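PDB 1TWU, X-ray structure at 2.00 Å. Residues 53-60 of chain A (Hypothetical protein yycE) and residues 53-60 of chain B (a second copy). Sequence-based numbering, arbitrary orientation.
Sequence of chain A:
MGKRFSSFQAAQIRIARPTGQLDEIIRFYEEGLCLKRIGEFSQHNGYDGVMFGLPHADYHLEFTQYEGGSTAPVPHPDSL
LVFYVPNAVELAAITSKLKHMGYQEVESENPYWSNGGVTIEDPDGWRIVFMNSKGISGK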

ATOM      1  N   GLY A  53      12.620  -2.068  -0.132  1.00 23.33           N
ATOM      2  CA  GLY A  53      12.167  -3.174  -0.954  1.00 23.29           C
ATOM      3  C   GLY A  53      11.099  -3.988  -0.259  1.00 23.47           C
ATOM      4  O   GLY A  53      11.083  -4.090   0.966  1.00 23.51           O
ATOM      5  N   LEU A  54      10.208  -4.585  -1.039  1.00 24.20           N
ATOM      6  CA  LEU A  54       9.135  -5.373  -0.462  1.00 26.26           C
ATOM      7  C   LEU A  54       8.925  -6.702  -1.198  1.00 27.66           C
ATOM      8  O   LEU A  54       7.835  -6.979  -1.697  1.00 28.93           O
ATOM      9  N   PRO A  55       9.967  -7.549  -1.261  1.00 29.09           N
ATOM     10  CA  PRO A  55      11.303  -7.335  -0.693  1.00 29.19           C
ATOM     11  C   PRO A  55      12.273  -6.629  -1.643  1.00 29.81           C
ATOM     12  O   PRO A  55      13.341  -6.185  -1.221  1.00 29.55           O
ATOM     13  N   HIS A  56      11.896  -6.525  -2.917  1.00 31.18           N
ATOM     14  CA  HIS A  56      12.745  -5.892  -3.924  1.00 33.39           C
ATOM     15  C   HIS A  56      12.174  -4.592  -4.481  1.00 32.03           C
ATOM     16  O   HIS A  56      11.376  -3.922  -3.829  1.00 32.72           O
ATOM     17  N   ALA A  57      12.587  -4.248  -5.695  1.00 30.09           N
ATOM     18  CA  ALA A  57      12.131  -3.025  -6.338  1.00 30.52           C
ATOM     19  C   ALA A  57      10.786  -3.158  -7.050  1.00 30.79           C
ATOM     20  O   ALA A  57      10.046  -2.177  -7.152  1.00 31.40           O
ATOM     21  N   ASP A  58      10.461  -4.355  -7.539  1.00 31.00           N
ATOM     22  CA  ASP A  58       9.194  -4.564  -8.241  1.00 31.73           C
ATOM     23  C   ASP A  58       8.034  -4.002  -7.437  1.00 30.57           C
ATOM     24  O   ASP A  58       7.145  -3.352  -7.980  1.00 30.96           O
ATOM     25  N   TYR A  59       8.051  -4.284  -6.140  1.00 29.64           N
ATOM     26  CA  TYR A  59       7.044  -3.805  -5.207  1.00 27.03           C
ATOM     27  C   TYR A  59       7.831  -3.233  -4.044  1.00 27.00           C
ATOM     28  O   TYR A  59       8.546  -3.962  -3.358  1.00 26.31           O
ATOM     29  N   HIS A  60       7.719  -1.927  -3.828  1.00 25.96           N
ATOM     30  CA  HIS A  60       8.437  -1.306  -2.729  1.00 25.61           C
ATOM     31  C   HIS A  60       7.647  -0.184  -2.073  1.00 25.28           C
ATOM     32  O   HIS A  60       6.597   0.241  -2.570  1.00 23.59           O
TER
ATOM     33  N   GLY B  53      -6.436  -8.228  -7.378  1.00 23.33           N
ATOM     34  CA  GLY B  53      -5.073  -8.636  -7.660  1.00 23.29           C
ATOM     35  C   GLY B  53      -4.217  -7.469  -8.098  1.00 23.47           C
ATOM     36  O   GLY B  53      -4.710  -6.521  -8.705  1.00 23.51           O
ATOM     37  N   LEU B  54      -2.926  -7.539  -7.804  1.00 24.20           N
ATOM     38  CA  LEU B  54      -2.029  -6.458  -8.168  1.00 26.26           C
ATOM     39  C   LEU B  54      -0.716  -6.967  -8.772  1.00 27.66           C
ATOM     40  O   LEU B  54       0.366  -6.676  -8.262  1.00 28.93           O
ATOM     41  N   PRO B  55      -0.794  -7.725  -9.880  1.00 29.09           N
ATOM     42  CA  PRO B  55      -2.019  -8.123 -10.582  1.00 29.19           C
ATOM     43  C   PRO B  55      -2.628  -9.431 -10.071  1.00 29.81           C
ATOM     44  O   PRO B  55      -3.766  -9.758 -10.408  1.00 29.55           O
ATOM     45  N   HIS B  56      -1.871 -10.168  -9.259  1.00 31.18           N
ATOM     46  CA  HIS B  56      -2.332 -11.447  -8.722  1.00 33.39           C
ATOM     47  C   HIS B  56      -2.546 -11.440  -7.213  1.00 32.03           C
ATOM     48  O   HIS B  56      -2.779 -10.393  -6.612  1.00 32.72           O
ATOM     49  N   ALA B  57      -2.457 -12.619  -6.607  1.00 30.09           N
ATOM     50  CA  ALA B  57      -2.653 -12.756  -5.172  1.00 30.52           C
ATOM     51  C   ALA B  57      -1.407 -12.457  -4.340  1.00 30.79           C
ATOM     52  O   ALA B  57      -1.525 -12.011  -3.197  1.00 31.40           O
ATOM     53  N   ASP B  58      -0.220 -12.697  -4.898  1.00 31.00           N
ATOM     54  CA  ASP B  58       1.022 -12.446  -4.165  1.00 31.73           C
ATOM     55  C   ASP B  58       1.011 -11.057  -3.547  1.00 30.57           C
ATOM     56  O   ASP B  58       1.400 -10.875  -2.397  1.00 30.96           O
ATOM     57  N   TYR B  59       0.578 -10.085  -4.340  1.00 29.64           N
ATOM     58  CA  TYR B  59       0.466  -8.700  -3.914  1.00 27.03           C
ATOM     59  C   TYR B  59      -0.923  -8.269  -4.346  1.00 27.00           C
ATOM     60  O   TYR B  59      -1.220  -8.237  -5.539  1.00 26.31           O
ATOM     61  N   HIS B  60      -1.782  -7.958  -3.382  1.00 25.96           N
ATOM     62  CA  HIS B  60      -3.129  -7.531  -3.717  1.00 25.61           C
ATOM     63  C   HIS B  60      -3.655  -6.461  -2.774  1.00 25.28           C
ATOM     64  O   HIS B  60      -3.046  -6.153  -1.742  1.00 23.59           O
TER

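The contact is built around one residue used twice. Tyr A59 and Tyr B59, related by the exact two-fold axis, both point their CA-to-CB bonds toward the other copy and take the same rotamer, chi1 m (-66°) with chi2 near 86°. Their rings stack face to face, centroids 3.6 Å apart and planes within 1° of parallel, with CD1 of Tyr A59 3.5 Å from CE1 of Tyr B59. The rings overlap closely, and CB of Tyr A59 also lies over the face of the Tyr B59 ring, 4.0 Å from its centroid, with the symmetric CH-pi contact repeating this.

The stacked pair places each hydroxyl at a backbone acceptor in the partner loop. Tyr B59 OH donates to Leu A54 O at 2.6 Å, and Tyr A59 OH donates to Leu B54 O at the same distance. Each carbonyl sits at the ring edge, near its plane, so the hydrogen bond and the stack do not compete for the same surface. Beside it, CD of Pro A55 packs 3.3 Å from Tyr B59 OH. A cis peptide bond precedes this proline, joining it to the residue whose carbonyl accepts the hydroxyl.

The loop offering that carbonyl is braced from within: Leu A54 N donates to His A56 O at 3.1 Å and makes a weak bond to Tyr A59 O at 2.9 Å. Leu A54 contributes its carbonyl to the contact. Its side chain, CB sideways and chi1 off the wells at -147° with chi2 p (64°), stays out of direct contact with the partner stretch.

His A60 turns its CB away, with chi1 p (64°), and serves its own chain: ND1 donates to Ala A57 O at 2.8 Å, though that oxygen is less surely placed, while NE2 is satisfied elsewhere in the structure. Asp A58 points its CB toward the partner stretch, yet Asp A58 CB comes no nearer than 6.4 Å to Tyr B59 OH, and the side chain makes no contact with the partner stretch. The rule is economical: aromatic faces pair, while the hydroxyls at their ends find main-chain acceptors.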

ATOM      1  CB  LEU A  54       7.851  -4.548  -0.486  1.00 26.12           C
ATOM      2  CG  LEU A  54       6.857  -4.751   0.647  1.00 27.01           C
ATOM      3  CD1 LEU A  54       7.468  -4.333   1.981  1.00 25.83           C
ATOM      4  CD2 LEU A  54       5.626  -3.932   0.335  1.00 26.24           C
ATOM      5  CB  PRO A  55      11.756  -8.752  -0.371  1.00 29.10           C
ATOM      6  CG  PRO A  55      11.213  -9.510  -1.543  1.00 28.94           C
ATOM      7  CD  PRO A  55       9.807  -8.954  -1.685  1.00 28.36           C
ATOM      8  CB  HIS A  56      12.988  -6.864  -5.076  1.00 38.28           C
ATOM      9  CG  HIS A  56      13.326  -8.248  -4.623  1.00 44.31           C
ATOM     10  ND1 HIS A  56      14.365  -8.513  -3.756  1.00 47.19           N
ATOM     11  CD2 HIS A  56      12.738  -9.441  -4.885  1.00 47.30           C
ATOM     12  CE1 HIS A  56      14.400  -9.809  -3.498  1.00 48.50           C
ATOM     13  NE2 HIS A  56      13.423 -10.395  -4.169  1.00 49.88           N
ATOM     14  CB  ALA A  57      13.185  -2.534  -7.316  1.00 29.98           C
ATOM     15  CB  ASP A  58       8.957  -6.050  -8.506  1.00 34.78           C
ATOM     16  CG  ASP A  58       9.940  -6.625  -9.509  1.00 40.63           C
ATOM     17  OD1 ASP A  58      10.448  -5.856 -10.357  1.00 42.51           O
ATOM     18  OD2 ASP A  58      10.194  -7.848  -9.463  1.00 44.47           O
ATOM     19  CB  TYR A  59       6.161  -4.949  -4.698  1.00 26.47           C
ATOM     20  CG  TYR A  59       5.296  -5.596  -5.756  1.00 25.90           C
ATOM     21  CD1 TYR A  59       5.786  -6.634  -6.552  1.00 25.13           C
ATOM     22  CD2 TYR A  59       3.985  -5.158  -5.972  1.00 25.24           C
ATOM     23  CE1 TYR A  59       4.989  -7.218  -7.536  1.00 25.26           C
ATOM     24  CE2 TYR A  59       3.182  -5.733  -6.952  1.00 26.18           C
ATOM     25  CZ  TYR A  59       3.689  -6.760  -7.730  1.00 27.12           C
ATOM     26  OH  TYR A  59       2.894  -7.320  -8.714  1.00 29.00           O
ATOM     27  CB  HIS A  60       9.800  -0.770  -3.197  1.00 25.21           C
ATOM     28  CG  HIS A  60       9.711   0.325  -4.217  1.00 24.78           C
ATOM     29  ND1 HIS A  60       9.688   0.081  -5.574  1.00 25.00           N
ATOM     30  CD2 HIS A  60       9.619   1.669  -4.075  1.00 23.81           C
ATOM     31  CE1 HIS A  60       9.584   1.228  -6.223  1.00 24.48           C
ATOM     32  NE2 HIS A  60       9.540   2.207  -5.337  1.00 23.59           N
TER
ATOM     33  CB  LEU B  54      -1.747  -5.615  -6.927  1.00 26.12           C
ATOM     34  CG  LEU B  54      -1.528  -4.122  -7.119  1.00 27.01           C
ATOM     35  CD1 LEU B  54      -2.788  -3.459  -7.664  1.00 25.83           C
ATOM     36  CD2 LEU B  54      -1.142  -3.535  -5.781  1.00 26.24           C
ATOM     37  CB  PRO B  55      -1.549  -8.243 -12.025  1.00 29.10           C
ATOM     38  CG  PRO B  55      -0.190  -8.844 -11.844  1.00 28.94           C
ATOM     39  CD  PRO B  55       0.393  -8.030 -10.703  1.00 28.36           C
ATOM     40  CB  HIS B  56      -1.331 -12.544  -9.080  1.00 38.28           C
ATOM     41  CG  HIS B  56      -0.872 -12.488 -10.501  1.00 44.31           C
ATOM     42  ND1 HIS B  56      -1.748 -12.494 -11.566  1.00 47.19           N
ATOM     43  CD2 HIS B  56       0.370 -12.384 -11.034  1.00 47.30           C
ATOM     44  CE1 HIS B  56      -1.067 -12.391 -12.694  1.00 48.50           C
ATOM     45  NE2 HIS B  56       0.220 -12.321 -12.399  1.00 49.88           N
ATOM     46  CB  ALA B  57      -3.165 -14.150  -4.853  1.00 29.98           C
ATOM     47  CB  ASP B  58       2.235 -12.583  -5.085  1.00 34.78           C
ATOM     48  CG  ASP B  58       2.455 -14.013  -5.544  1.00 40.63           C
ATOM     49  OD1 ASP B  58       2.044 -14.945  -4.815  1.00 42.51           O
ATOM     50  OD2 ASP B  58       3.052 -14.208  -6.624  1.00 44.47           O
ATOM     51  CB  TYR B  59       1.503  -7.811  -4.609  1.00 26.47           C
ATOM     52  CG  TYR B  59       2.938  -8.114  -4.244  1.00 25.90           C
ATOM     53  CD1 TYR B  59       3.663  -9.098  -4.923  1.00 25.13           C
ATOM     54  CD2 TYR B  59       3.572  -7.425  -3.205  1.00 25.24           C
ATOM     55  CE1 TYR B  59       4.981  -9.384  -4.573  1.00 25.26           C
ATOM     56  CE2 TYR B  59       4.887  -7.702  -2.848  1.00 26.18           C
ATOM     57  CZ  TYR B  59       5.586  -8.683  -3.533  1.00 27.12           C
ATOM     58  OH  TYR B  59       6.888  -8.968  -3.167  1.00 29.00           O
ATOM     59  CB  HIS B  60      -4.097  -8.727  -3.730  1.00 25.21           C
ATOM     60  CG  HIS B  60      -4.264  -9.395  -2.398  1.00 24.78           C
ATOM     61  ND1 HIS B  60      -3.467 -10.440  -1.981  1.00 25.00           N
ATOM     62  CD2 HIS B  60      -5.126  -9.151  -1.381  1.00 23.81           C
ATOM     63  CE1 HIS B  60      -3.830 -10.809  -0.766  1.00 24.48           C
ATOM     64  NE2 HIS B  60      -4.834 -10.043  -0.378  1.00 23.59           N
TER